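Local coordinates for protein cysteine desulfurase (Fervidobacterium islandicum, PDB 6A6E) that probably removes sulfur from L-cysteine with the help of pyridoxal 5'-phosphate, as SufS-type cysteine desulfurases do, to supply the Suf system with persulfide sulfur, at residues A[19-24]-A[300-305]; A[114-119]-A[259-264]; A[138-143]-A[147-152]. All coordinates share one frame; numbering follows the deposited sequence.

Interaction 1: A[19-24]-A[300-305]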
ATOM      1  N   LEU A  19      12.226 -23.993 -10.960  1.00 27.93           N
ATOM      2  CA  LEU A  19      12.659 -23.032 -11.934  1.00 27.41           C
ATOM      3  C   LEU A  19      11.596 -22.782 -12.993  1.00 28.77           C
ATOM      4  O   LEU A  19      11.422 -21.629 -13.475  1.00 27.60           O
ATOM      5  CB  LEU A  19      13.984 -23.464 -12.591  1.00 31.26           C
ATOM      6  CG  LEU A  19      15.350 -23.153 -11.957  1.00 34.21           C
ATOM      7  CD1 LEU A  19      15.334 -23.036 -10.457  1.00 36.95           C
ATOM      8  CD2 LEU A  19      16.365 -24.222 -12.391  1.00 39.73           C
ATOM      9  N   ASN A  20      10.850 -23.812 -13.374  1.00 26.79           N
ATOM     10  CA  ASN A  20       9.834 -23.566 -14.395  1.00 30.14           C
ATOM     11  C   ASN A  20       8.665 -22.683 -13.892  1.00 26.33           C
ATOM     12  O   ASN A  20       7.897 -22.199 -14.673  1.00 25.62           O
ATOM     13  CB  ASN A  20       9.314 -24.890 -15.005  1.00 34.33           C
ATOM     14  CG  ASN A  20      10.270 -25.463 -16.082  1.00 46.21           C
ATOM     15  OD1 ASN A  20      11.145 -24.744 -16.642  1.00 47.80           O
ATOM     16  ND2 ASN A  20      10.117 -26.783 -16.370  1.00 45.88           N
ATOM     17  N   ASP A  21       8.536 -22.508 -12.582  1.00 27.36           N
ATOM     18  CA  ASP A  21       7.500 -21.637 -11.992  1.00 27.49           C
ATOM     19  C   ASP A  21       7.796 -20.140 -12.244  1.00 27.03           C
ATOM     20  O   ASP A  21       6.889 -19.333 -12.067  1.00 29.77           O
ATOM     21  CB  ASP A  21       7.416 -21.866 -10.482  1.00 26.46           C
ATOM     22  CG  ASP A  21       6.775 -23.188 -10.117  1.00 27.82           C
ATOM     23  OD1 ASP A  21       5.865 -23.556 -10.845  1.00 27.83           O
ATOM     24  OD2 ASP A  21       7.136 -23.789  -9.079  1.00 25.21           O
ATOM     25  N   PHE A  22       9.033 -19.774 -12.644  1.00 24.80           N
ATOM     26  CA  PHE A  22       9.450 -18.358 -12.795  1.00 24.57           C
ATOM     27  C   PHE A  22       9.734 -17.949 -14.219  1.00 23.87           C
ATOM     28  O   PHE A  22      10.857 -18.066 -14.678  1.00 24.36           O
ATOM     29  CB  PHE A  22      10.638 -18.094 -11.912  1.00 22.26           C
ATOM     30  CG  PHE A  22      10.331 -18.328 -10.493  1.00 23.89           C
ATOM     31  CD1 PHE A  22      10.454 -19.610  -9.961  1.00 23.67           C
ATOM     32  CD2 PHE A  22       9.776 -17.317  -9.690  1.00 22.72           C
ATOM     33  CE1 PHE A  22      10.102 -19.889  -8.653  1.00 22.34           C
ATOM     34  CE2 PHE A  22       9.456 -17.592  -8.345  1.00 22.79           C
ATOM     35  CZ  PHE A  22       9.588 -18.890  -7.830  1.00 24.40           C
ATOM     36  N   PRO A  23       8.719 -17.462 -14.911  1.00 21.97           N
ATOM     37  CA  PRO A  23       8.888 -17.218 -16.309  1.00 23.44           C
ATOM     38  C   PRO A  23       9.986 -16.229 -16.643  1.00 27.29           C
ATOM     39  O   PRO A  23      10.526 -16.328 -17.734  1.00 27.83           O
ATOM     40  CB  PRO A  23       7.540 -16.675 -16.750  1.00 22.83           C
ATOM     41  CG  PRO A  23       6.572 -17.185 -15.729  1.00 22.26           C
ATOM     42  CD  PRO A  23       7.349 -17.166 -14.460  1.00 22.92           C
ATOM     43  N   ALA A  24      10.324 -15.288 -15.758  1.00 24.08           N
ATOM     44  CA  ALA A  24      11.365 -14.340 -16.096  1.00 24.24           C
ATOM     45  C   ALA A  24      12.689 -15.050 -16.426  1.00 23.25           C
ATOM     46  O   ALA A  24      13.499 -14.507 -17.129  1.00 22.72           O
ATOM     47  CB  ALA A  24      11.598 -13.342 -14.970  1.00 26.15           C
ATOM     48  N   ILE A 300       2.910 -17.833   0.517  1.00 20.07           N
ATOM     49  CA  ILE A 300       3.219 -18.668   1.650  1.00 20.57           C
ATOM     50  C   ILE A 300       2.728 -20.115   1.394  1.00 23.91           C
ATOM     51  O   ILE A 300       3.469 -21.044   1.738  1.00 21.19           O
ATOM     52  CB  ILE A 300       2.653 -18.076   2.944  1.00 21.08           C
ATOM     53  CG1 ILE A 300       3.422 -16.801   3.322  1.00 21.35           C
ATOM     54  CG2 ILE A 300       2.813 -19.016   4.128  1.00 22.34           C
ATOM     55  CD1 ILE A 300       2.714 -16.050   4.419  1.00 22.04           C
ATOM     56  N   ASP A 301       1.516 -20.332   0.828  1.00 20.25           N
ATOM     57  CA  ASP A 301       1.133 -21.694   0.502  1.00 21.27           C
ATOM     58  C   ASP A 301       2.151 -22.361  -0.446  1.00 22.67           C
ATOM     59  O   ASP A 301       2.460 -23.543  -0.291  1.00 22.06           O
ATOM     60  CB  ASP A 301      -0.248 -21.822  -0.171  1.00 23.30           C
ATOM     61  CG  ASP A 301      -1.420 -21.370   0.726  1.00 21.86           C
ATOM     62  OD1 ASP A 301      -1.286 -21.372   1.981  1.00 22.83           O
ATOM     63  OD2 ASP A 301      -2.466 -21.034   0.144  1.00 21.23           O
ATOM     64  N   TYR A 302       2.616 -21.635  -1.445  1.00 21.41           N
ATOM     65  CA  TYR A 302       3.617 -22.149  -2.380  1.00 21.73           C
ATOM     66  C   TYR A 302       4.928 -22.548  -1.681  1.00 21.53           C
ATOM     67  O   TYR A 302       5.471 -23.672  -1.866  1.00 21.21           O
ATOM     68  CB  TYR A 302       3.869 -21.129  -3.459  1.00 22.74           C
ATOM     69  CG  TYR A 302       4.957 -21.480  -4.432  1.00 22.68           C
ATOM     70  CD1 TYR A 302       4.720 -22.341  -5.486  1.00 24.22           C
ATOM     71  CD2 TYR A 302       6.225 -20.938  -4.305  1.00 22.36           C
ATOM     72  CE1 TYR A 302       5.733 -22.652  -6.401  1.00 24.02           C
ATOM     73  CE2 TYR A 302       7.254 -21.277  -5.167  1.00 23.56           C
ATOM     74  CZ  TYR A 302       7.006 -22.126  -6.225  1.00 25.72           C
ATOM     75  OH  TYR A 302       8.039 -22.436  -7.106  1.00 27.22           O
ATOM     76  N   LEU A 303       5.437 -21.680  -0.836  1.00 21.64           N
ATOM     77  CA  LEU A 303       6.644 -21.984  -0.139  1.00 22.82           C
ATOM     78  C   LEU A 303       6.464 -23.221   0.757  1.00 26.46           C
ATOM     79  O   LEU A 303       7.381 -24.009   0.897  1.00 25.49           O
ATOM     80  CB  LEU A 303       7.116 -20.800   0.680  1.00 25.35           C
ATOM     81  CG  LEU A 303       7.591 -19.573  -0.131  1.00 27.42           C
ATOM     82  CD1 LEU A 303       7.778 -18.397   0.807  1.00 27.91           C
ATOM     83  CD2 LEU A 303       8.897 -19.909  -0.784  1.00 28.26           C
ATOM     84  N   GLU A 304       5.317 -23.359   1.421  1.00 28.26           N
ATOM     85  CA  GLU A 304       5.121 -24.471   2.336  1.00 28.48           C
ATOM     86  C   GLU A 304       4.908 -25.753   1.533  1.00 27.51           C
ATOM     87  O   GLU A 304       5.236 -26.782   2.038  1.00 27.59           O
ATOM     88  CB  GLU A 304       3.972 -24.269   3.321  1.00 31.80           C
ATOM     89  CG  GLU A 304       3.880 -22.916   3.982  1.00 37.86           C
ATOM     90  CD  GLU A 304       4.258 -22.835   5.433  1.00 47.40           C
ATOM     91  OE1 GLU A 304       5.375 -23.269   5.763  1.00 50.12           O
ATOM     92  OE2 GLU A 304       3.468 -22.216   6.222  1.00 55.26           O
ATOM     93  N   SER A 305       4.383 -25.691   0.307  1.00 30.65           N
ATOM     94  CA  SER A 305       4.279 -26.871  -0.551  1.00 32.04           C
ATOM     95  C   SER A 305       5.654 -27.407  -0.999  1.00 34.19           C
ATOM     96  O   SER A 305       5.843 -28.598  -1.021  1.00 31.44           O
ATOM     97  CB  SER A 305       3.407 -26.648  -1.785  1.00 35.58           C
ATOM     98  OG  SER A 305       4.142 -26.119  -2.882  1.00 44.68           O
TER

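Interaction 2: A[114-119]-A[259-264]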
ATOM      1  N   LEU A 114       4.452   4.619  18.910  1.00 22.15           N
ATOM      2  CA  LEU A 114       5.108   4.619  20.252  1.00 21.48           C
ATOM      3  C   LEU A 114       5.129   6.030  20.888  1.00 23.35           C
ATOM      4  O   LEU A 114       4.890   6.162  22.093  1.00 23.84           O
ATOM      5  CB  LEU A 114       6.454   3.960  20.228  1.00 20.50           C
ATOM      6  CG  LEU A 114       6.379   2.457  19.906  1.00 20.84           C
ATOM      7  CD1 LEU A 114       7.719   1.995  19.418  1.00 22.93           C
ATOM      8  CD2 LEU A 114       5.873   1.522  20.979  1.00 20.58           C
ATOM      9  N   ALA A 115       5.368   7.063  20.102  1.00 21.24           N
ATOM     10  CA  ALA A 115       5.417   8.424  20.629  1.00 25.05           C
ATOM     11  C   ALA A 115       4.023   8.951  21.027  1.00 26.77           C
ATOM     12  O   ALA A 115       3.842   9.586  22.067  1.00 25.29           O
ATOM     13  CB  ALA A 115       6.038   9.359  19.612  1.00 24.54           C
ATOM     14  N   LYS A 116       3.013   8.638  20.228  1.00 24.03           N
ATOM     15  CA  LYS A 116       1.672   9.101  20.524  1.00 24.73           C
ATOM     16  C   LYS A 116       1.051   8.377  21.667  1.00 23.66           C
ATOM     17  O   LYS A 116       0.126   8.876  22.251  1.00 24.03           O
ATOM     18  CB  LYS A 116       0.725   8.951  19.295  1.00 24.77           C
ATOM     19  CG  LYS A 116       0.994   9.911  18.121  1.00 23.80           C
ATOM     20  CD  LYS A 116      -0.213   9.949  17.123  1.00 23.93           C
ATOM     21  CE  LYS A 116      -0.376   8.670  16.243  1.00 26.10           C
ATOM     22  NZ  LYS A 116      -1.362   8.684  15.042  1.00 22.52           N
ATOM     23  N   SER A 117       1.475   7.151  21.905  1.00 23.82           N
ATOM     24  CA  SER A 117       0.956   6.383  22.980  1.00 25.70           C
ATOM     25  C   SER A 117       1.621   6.763  24.330  1.00 27.14           C
ATOM     26  O   SER A 117       1.312   6.151  25.336  1.00 26.58           O
ATOM     27  CB  SER A 117       1.209   4.899  22.748  1.00 23.60           C
ATOM     28  OG  SER A 117       0.723   4.431  21.482  1.00 22.95           O
ATOM     29  N   GLY A 118       2.622   7.622  24.296  1.00 26.88           N
ATOM     30  CA  GLY A 118       3.362   7.962  25.473  1.00 28.73           C
ATOM     31  C   GLY A 118       4.399   6.974  25.963  1.00 31.55           C
ATOM     32  O   GLY A 118       4.866   7.128  27.076  1.00 31.41           O
ATOM     33  N   ILE A 119       4.807   6.013  25.135  1.00 27.99           N
ATOM     34  CA  ILE A 119       5.768   5.023  25.513  1.00 26.38           C
ATOM     35  C   ILE A 119       7.174   5.537  25.183  1.00 31.00           C
ATOM     36  O   ILE A 119       8.116   5.382  25.985  1.00 29.26           O
ATOM     37  CB  ILE A 119       5.495   3.743  24.755  1.00 26.79           C
ATOM     38  CG1 ILE A 119       4.176   3.160  25.214  1.00 27.27           C
ATOM     39  CG2 ILE A 119       6.676   2.765  24.887  1.00 26.91           C
ATOM     40  CD1 ILE A 119       3.697   1.958  24.444  1.00 28.68           C
ATOM     41  N   PHE A 259      -1.746   4.245  14.188  1.00 17.58           N
ATOM     42  CA  PHE A 259      -0.949   5.143  13.356  1.00 17.42           C
ATOM     43  C   PHE A 259      -1.861   6.009  12.402  1.00 18.52           C
ATOM     44  O   PHE A 259      -1.873   7.222  12.457  1.00 20.94           O
ATOM     45  CB  PHE A 259       0.088   4.288  12.546  1.00 18.98           C
ATOM     46  CG  PHE A 259       0.969   5.066  11.688  1.00 19.57           C
ATOM     47  CD1 PHE A 259       1.326   6.351  12.032  1.00 21.76           C
ATOM     48  CD2 PHE A 259       1.377   4.558  10.459  1.00 22.53           C
ATOM     49  CE1 PHE A 259       2.147   7.109  11.229  1.00 23.23           C
ATOM     50  CE2 PHE A 259       2.234   5.304   9.659  1.00 20.83           C
ATOM     51  CZ  PHE A 259       2.612   6.554  10.050  1.00 24.88           C
ATOM     52  N   LEU A 260      -2.573   5.339  11.522  1.00 16.53           N
ATOM     53  CA  LEU A 260      -3.500   5.904  10.599  1.00 16.22           C
ATOM     54  C   LEU A 260      -4.949   5.742  11.071  1.00 17.18           C
ATOM     55  O   LEU A 260      -5.308   4.733  11.735  1.00 17.83           O
ATOM     56  CB  LEU A 260      -3.383   5.206   9.247  1.00 18.03           C
ATOM     57  CG  LEU A 260      -1.995   5.093   8.605  1.00 18.78           C
ATOM     58  CD1 LEU A 260      -2.030   4.425   7.221  1.00 20.25           C
ATOM     59  CD2 LEU A 260      -1.372   6.448   8.568  1.00 19.44           C
ATOM     60  N   TYR A 261      -5.794   6.694  10.624  1.00 16.03           N
ATOM     61  CA  TYR A 261      -7.206   6.712  10.944  1.00 15.51           C
ATOM     62  C   TYR A 261      -8.085   6.772   9.742  1.00 14.39           C
ATOM     63  O   TYR A 261      -7.686   7.292   8.725  1.00 14.57           O
ATOM     64  CB  TYR A 261      -7.474   7.975  11.752  1.00 16.14           C
ATOM     65  CG  TYR A 261      -6.559   8.183  12.930  1.00 16.01           C
ATOM     66  CD1 TYR A 261      -6.795   7.550  14.131  1.00 15.53           C
ATOM     67  CD2 TYR A 261      -5.478   9.080  12.844  1.00 16.45           C
ATOM     68  CE1 TYR A 261      -5.949   7.769  15.230  1.00 17.25           C
ATOM     69  CE2 TYR A 261      -4.636   9.299  13.925  1.00 16.14           C
ATOM     70  CZ  TYR A 261      -4.888   8.688  15.110  1.00 16.34           C
ATOM     71  OH  TYR A 261      -4.000   8.938  16.168  1.00 17.27           O
ATOM     72  N   GLY A 262      -9.292   6.233   9.876  1.00 15.69           N
ATOM     73  CA  GLY A 262     -10.259   6.206   8.808  1.00 16.37           C
ATOM     74  C   GLY A 262     -11.275   5.116   9.066  1.00 18.66           C
ATOM     75  O   GLY A 262     -11.563   4.742  10.212  1.00 19.54           O
ATOM     76  N   GLY A 263     -11.799   4.568   7.992  1.00 18.11           N
ATOM     77  CA  GLY A 263     -12.784   3.561   8.080  1.00 17.82           C
ATOM     78  C   GLY A 263     -12.234   2.252   8.518  1.00 17.49           C
ATOM     79  O   GLY A 263     -10.987   2.067   8.544  1.00 15.47           O
ATOM     80  N   GLU A 264     -13.173   1.422   8.988  1.00 15.58           N
ATOM     81  CA  GLU A 264     -12.966   0.077   9.544  1.00 17.34           C
ATOM     82  C   GLU A 264     -12.239   0.019  10.901  1.00 17.88           C
ATOM     83  O   GLU A 264     -12.568  -0.821  11.721  1.00 20.86           O
ATOM     84  CB  GLU A 264     -12.243  -0.831   8.542  1.00 17.48           C
ATOM     85  CG  GLU A 264     -11.848  -2.207   9.067  1.00 18.35           C
ATOM     86  CD  GLU A 264     -13.004  -3.116   9.485  1.00 22.71           C
ATOM     87  OE1 GLU A 264     -14.180  -2.846   9.169  1.00 26.10           O
ATOM     88  OE2 GLU A 264     -12.728  -4.160  10.107  1.00 23.48           O
TER

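Interaction 3: A[138-143]-A[147-152]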
ATOM      1  N   VAL A 138      16.235   6.368   9.161  1.00 18.24           N
ATOM      2  CA  VAL A 138      15.732   7.707   8.922  1.00 17.15           C
ATOM      3  C   VAL A 138      14.490   8.043   9.718  1.00 17.07           C
ATOM      4  O   VAL A 138      14.417   9.162  10.209  1.00 18.59           O
ATOM      5  CB  VAL A 138      15.464   7.978   7.437  1.00 19.68           C
ATOM      6  CG1 VAL A 138      15.051   9.431   7.219  1.00 19.85           C
ATOM      7  CG2 VAL A 138      16.720   7.638   6.665  1.00 21.61           C
ATOM      8  N   PRO A 139      13.532   7.114   9.904  1.00 14.36           N
ATOM      9  CA  PRO A 139      12.417   7.588  10.716  1.00 15.07           C
ATOM     10  C   PRO A 139      12.833   8.002  12.147  1.00 17.16           C
ATOM     11  O   PRO A 139      12.371   9.007  12.660  1.00 20.74           O
ATOM     12  CB  PRO A 139      11.453   6.388  10.765  1.00 14.43           C
ATOM     13  CG  PRO A 139      11.830   5.487   9.653  1.00 15.01           C
ATOM     14  CD  PRO A 139      13.301   5.752   9.382  1.00 15.51           C
ATOM     15  N   TRP A 140      13.681   7.199  12.774  1.00 18.55           N
ATOM     16  CA  TRP A 140      14.171   7.473  14.118  1.00 18.98           C
ATOM     17  C   TRP A 140      14.950   8.800  14.164  1.00 18.58           C
ATOM     18  O   TRP A 140      14.645   9.646  14.954  1.00 20.01           O
ATOM     19  CB  TRP A 140      15.054   6.313  14.612  1.00 18.38           C
ATOM     20  CG  TRP A 140      14.378   4.961  14.594  1.00 16.74           C
ATOM     21  CD1 TRP A 140      14.683   3.914  13.770  1.00 18.62           C
ATOM     22  CD2 TRP A 140      13.342   4.492  15.452  1.00 16.69           C
ATOM     23  NE1 TRP A 140      13.841   2.860  14.007  1.00 16.88           N
ATOM     24  CE2 TRP A 140      13.054   3.173  15.078  1.00 17.55           C
ATOM     25  CE3 TRP A 140      12.626   5.052  16.503  1.00 17.21           C
ATOM     26  CZ2 TRP A 140      12.054   2.428  15.701  1.00 16.60           C
ATOM     27  CZ3 TRP A 140      11.694   4.300  17.139  1.00 17.49           C
ATOM     28  CH2 TRP A 140      11.418   3.009  16.735  1.00 17.91           C
ATOM     29  N   VAL A 141      15.885   8.998  13.247  1.00 20.01           N
ATOM     30  CA  VAL A 141      16.740  10.181  13.278  1.00 20.10           C
ATOM     31  C   VAL A 141      15.916  11.420  12.974  1.00 22.21           C
ATOM     32  O   VAL A 141      15.966  12.405  13.720  1.00 20.72           O
ATOM     33  CB  VAL A 141      17.865  10.052  12.276  1.00 22.03           C
ATOM     34  CG1 VAL A 141      18.590  11.361  12.079  1.00 24.41           C
ATOM     35  CG2 VAL A 141      18.786   8.895  12.674  1.00 24.72           C
ATOM     36  N   ARG A 142      15.069  11.385  11.946  1.00 21.10           N
ATOM     37  CA  ARG A 142      14.234  12.544  11.669  1.00 19.62           C
ATOM     38  C   ARG A 142      13.151  12.801  12.727  1.00 21.66           C
ATOM     39  O   ARG A 142      12.946  13.948  13.165  1.00 21.77           O
ATOM     40  CB  ARG A 142      13.550  12.463  10.306  1.00 21.97           C
ATOM     41  CG  ARG A 142      12.748  13.745   9.954  1.00 22.43           C
ATOM     42  CD  ARG A 142      13.665  14.975   9.919  1.00 22.91           C
ATOM     43  NE  ARG A 142      13.006  16.146   9.398  1.00 24.14           N
ATOM     44  CZ  ARG A 142      13.642  17.271   9.043  1.00 27.62           C
ATOM     45  NH1 ARG A 142      14.951  17.433   9.231  1.00 27.29           N
ATOM     46  NH2 ARG A 142      12.963  18.244   8.472  1.00 25.36           N
ATOM     47  N   LEU A 143      12.419  11.773  13.131  1.00 20.12           N
ATOM     48  CA  LEU A 143      11.401  12.023  14.105  1.00 20.26           C
ATOM     49  C   LEU A 143      11.917  12.390  15.524  1.00 22.99           C
ATOM     50  O   LEU A 143      11.155  13.039  16.291  1.00 21.93           O
ATOM     51  CB  LEU A 143      10.319  10.965  14.155  1.00 20.41           C
ATOM     52  CG  LEU A 143       9.405  10.856  12.916  1.00 18.77           C
ATOM     53  CD1 LEU A 143       8.646   9.556  13.010  1.00 20.32           C
ATOM     54  CD2 LEU A 143       8.465  12.017  12.785  1.00 19.10           C
ATOM     55  N   TYR A 147       9.830  14.703  18.243  1.00 29.93           N
ATOM     56  CA  TYR A 147       9.325  14.176  19.473  1.00 30.25           C
ATOM     57  C   TYR A 147      10.345  14.273  20.637  1.00 31.20           C
ATOM     58  O   TYR A 147       9.968  14.013  21.757  1.00 35.71           O
ATOM     59  CB  TYR A 147       8.833  12.743  19.308  1.00 33.62           C
ATOM     60  CG  TYR A 147       7.620  12.493  18.375  1.00 37.40           C
ATOM     61  CD1 TYR A 147       6.325  12.978  18.649  1.00 36.79           C
ATOM     62  CD2 TYR A 147       7.779  11.708  17.248  1.00 34.33           C
ATOM     63  CE1 TYR A 147       5.258  12.696  17.782  1.00 39.85           C
ATOM     64  CE2 TYR A 147       6.740  11.416  16.413  1.00 37.92           C
ATOM     65  CZ  TYR A 147       5.479  11.909  16.646  1.00 41.63           C
ATOM     66  OH  TYR A 147       4.498  11.530  15.701  1.00 40.58           O
ATOM     67  N   GLY A 148      11.600  14.594  20.350  1.00 31.14           N
ATOM     68  CA  GLY A 148      12.647  14.794  21.359  1.00 32.29           C
ATOM     69  C   GLY A 148      13.445  13.603  21.894  1.00 35.46           C
ATOM     70  O   GLY A 148      14.308  13.794  22.780  1.00 35.00           O
ATOM     71  N   PHE A 149      13.195  12.375  21.406  1.00 29.51           N
ATOM     72  CA  PHE A 149      13.935  11.219  21.944  1.00 26.78           C
ATOM     73  C   PHE A 149      15.324  11.300  21.352  1.00 26.56           C
ATOM     74  O   PHE A 149      15.536  12.082  20.454  1.00 25.18           O
ATOM     75  CB  PHE A 149      13.259   9.870  21.656  1.00 25.57           C
ATOM     76  CG  PHE A 149      12.902   9.653  20.199  1.00 23.31           C
ATOM     77  CD1 PHE A 149      13.805   9.084  19.345  1.00 24.63           C
ATOM     78  CD2 PHE A 149      11.667  10.032  19.703  1.00 24.50           C
ATOM     79  CE1 PHE A 149      13.498   8.857  18.016  1.00 24.07           C
ATOM     80  CE2 PHE A 149      11.326   9.775  18.364  1.00 23.69           C
ATOM     81  CZ  PHE A 149      12.254   9.219  17.528  1.00 22.69           C
ATOM     82  N   LYS A 150      16.232  10.461  21.835  1.00 28.47           N
ATOM     83  CA  LYS A 150      17.594  10.432  21.364  1.00 31.67           C
ATOM     84  C   LYS A 150      17.797   9.113  20.658  1.00 25.79           C
ATOM     85  O   LYS A 150      17.131   8.147  20.948  1.00 26.76           O
ATOM     86  CB  LYS A 150      18.575  10.480  22.530  1.00 37.40           C
ATOM     87  CG  LYS A 150      18.408  11.674  23.443  1.00 46.20           C
ATOM     88  CD  LYS A 150      19.445  11.644  24.585  1.00 52.80           C
ATOM     89  CE  LYS A 150      18.908  12.414  25.801  1.00 66.18           C
ATOM     90  NZ  LYS A 150      19.796  12.417  27.007  1.00 70.22           N
ATOM     91  N   VAL A 151      18.721   9.096  19.734  1.00 24.23           N
ATOM     92  CA  VAL A 151      19.060   7.877  19.026  1.00 24.99           C
ATOM     93  C   VAL A 151      20.519   7.512  19.331  1.00 24.77           C
ATOM     94  O   VAL A 151      21.413   8.371  19.234  1.00 25.20           O
ATOM     95  CB  VAL A 151      18.901   8.119  17.524  1.00 23.47           C
ATOM     96  CG1 VAL A 151      19.279   6.884  16.756  1.00 22.76           C
ATOM     97  CG2 VAL A 151      17.432   8.545  17.213  1.00 24.50           C
ATOM     98  N   ALA A 152      20.757   6.243  19.623  1.00 25.73           N
ATOM     99  CA  ALA A 152      22.118   5.716  19.911  1.00 25.41           C
ATOM    100  C   ALA A 152      22.327   4.501  19.066  1.00 24.53           C
ATOM    101  O   ALA A 152      21.344   3.893  18.602  1.00 24.28           O
ATOM    102  CB  ALA A 152      22.218   5.343  21.372  1.00 25.87           C
TER

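Interaction 1: A[19-24]-A[300-305]
D21 and Y302 mark the nearest approach of the two backbones, yet their CA atoms stand 10.4 Å apart, so side chains alone bridge the gap between the turn that follows helix 12-20 and the helix 290-306. The contact ties the N-terminal part of the chain to a long helix in this PLP-dependent fold of the class-V aminotransferase family. Y302 has the length for this task: with CG anti to the backbone N (chi1 175°), its ring projects from the helix toward the turn, and D21 meets it from the opposite direction. The phenol OH donates a hydrogen bond to D21 OD2 at 2.6 Å. The oxygen is met on its anti side, and the donor lies 28° out of the carboxylate plane. Seen from the tyrosine, OD2 sits at the ring edge, in plane, while the two flat groups are turned 76° to each other. An aspartate suits the turn because its short chain holds the acceptor close to the backbone, which is itself anchored by bonding to K47. F22 adds an apolar flank: its CZ packs against Y302 CE2 at 4.3 Å, and its buried ring also meets that of Y404. V49 of helix 47-59 and C46 pack against Y302 as well. A phenylalanine in place of Y302 would probably keep much of this packing but leave D21 OD2 without its tyrosine donor across the gap. That oxygen is also hydrogen-bonded to a di(hydroxyethyl)ether molecule, probably from the crystallisation liquor, and beside the pair F22 CE1 comes within 3.6 Å of Y302 OH.

Interaction 2: A[114-119]-A[259-264]
K116 reaches Y261 and the F259 carbonyl by placing CG anti to its own carbonyl carbon (chi1 -70°) and then bending at chi3 (-73°), which turns NZ between its two partners. Y261 comes from the opposite direction, and its OH accepts a hydrogen bond from K116 NZ at 2.9 Å. The second bond, from K116 NZ to F259 O at 3.0 Å, arrives tilted 26° from the carbonyl plane. A lysine suits this place because a long, flexible chain is needed to reach from the end of helix 103-116 to the loop after helix 250-253. The helix closes in a Schellman motif, in which I119 N bonds to L114 O at 3.0 Å and G118, lacking a side chain, takes the positive phi easily. F259 gives only its carbonyl to the lysine in a hydrogen bond, while its ring meets F259 of the second subunit, placing this loop at the dimer interface. P258 O also accepts a bond from NZ, so three oxygens grip an ammonium group that has three N-H bonds to give. Y261 OH is in turn hydrogen-bonded to E257 OE2, and this nearby carboxylate would probably help to offset the lysine's positive charge.

Interaction 3: A[138-143]-A[147-152]
L143 and Y147 are joined by the hydrogen bond of the last helical turn, from Y147 N to L143 O at 2.9 Å. It is nearly straight, with the donor almost along the C=O axis. Their side chains lie side by side and point the same way, bringing L143 CD2 to 4.1 Å from Y147 CE2. After G148, which takes a positive phi comfortably because it has no CB, the chain doubles back and F149 inserts its ring against the backbone of the helix. That ring reaches W140 O with CE1 at 3.4 Å and L143 C with CZ at 3.8 Å. Its CG sits between the backbone N and the carbonyl carbon (chi1 51°), a crowded position that here turns the ring toward the helix. F149 CE1 also lies at the edge of the indole, 4.2 Å from W140 CE3, and the two side chains cross at about a right angle. One residue into the strand, the branched V151 fits beside the same turn, its CG2 3.8 Å from W140 O. Around this apolar layer, bonds to N136 and N112 hold the polar ends W140 NE1 and Y147 OH, respectively. V126 of strand 125-129 packs against both W140 and F149, while R142 forms a salt bridge with E257 of the second subunit. Helix 138-147 is thereby fastened to strand 150-154, which follows it and lies parallel to strand 125-129: the helix-to-strand return of a beta-alpha-beta unit in the large sheet of this PLP-dependent fold.

Interactions 2 and 3 adjoin, with centres 18 Å apart, and meet where A115 CB packs 3.7 Å from Y147 CG. Across the dimer they are linked again: E257, partner of Y261 in interaction 2, forms a salt bridge with R142 of the other subunit, whose L143 also packs on this Y261. Interaction 1 is remote, its centre about 37 Å from that of interaction 2 and about 40 Å from that of interaction 3, on the other side of the chain's centre from the latter. Neither Y261 nor W140 belongs to the cofactor pocket; their side chains lie about 11 Å and 10 Å from a bound pyridoxal phosphate, respectively. All three contacts touch the second subunit.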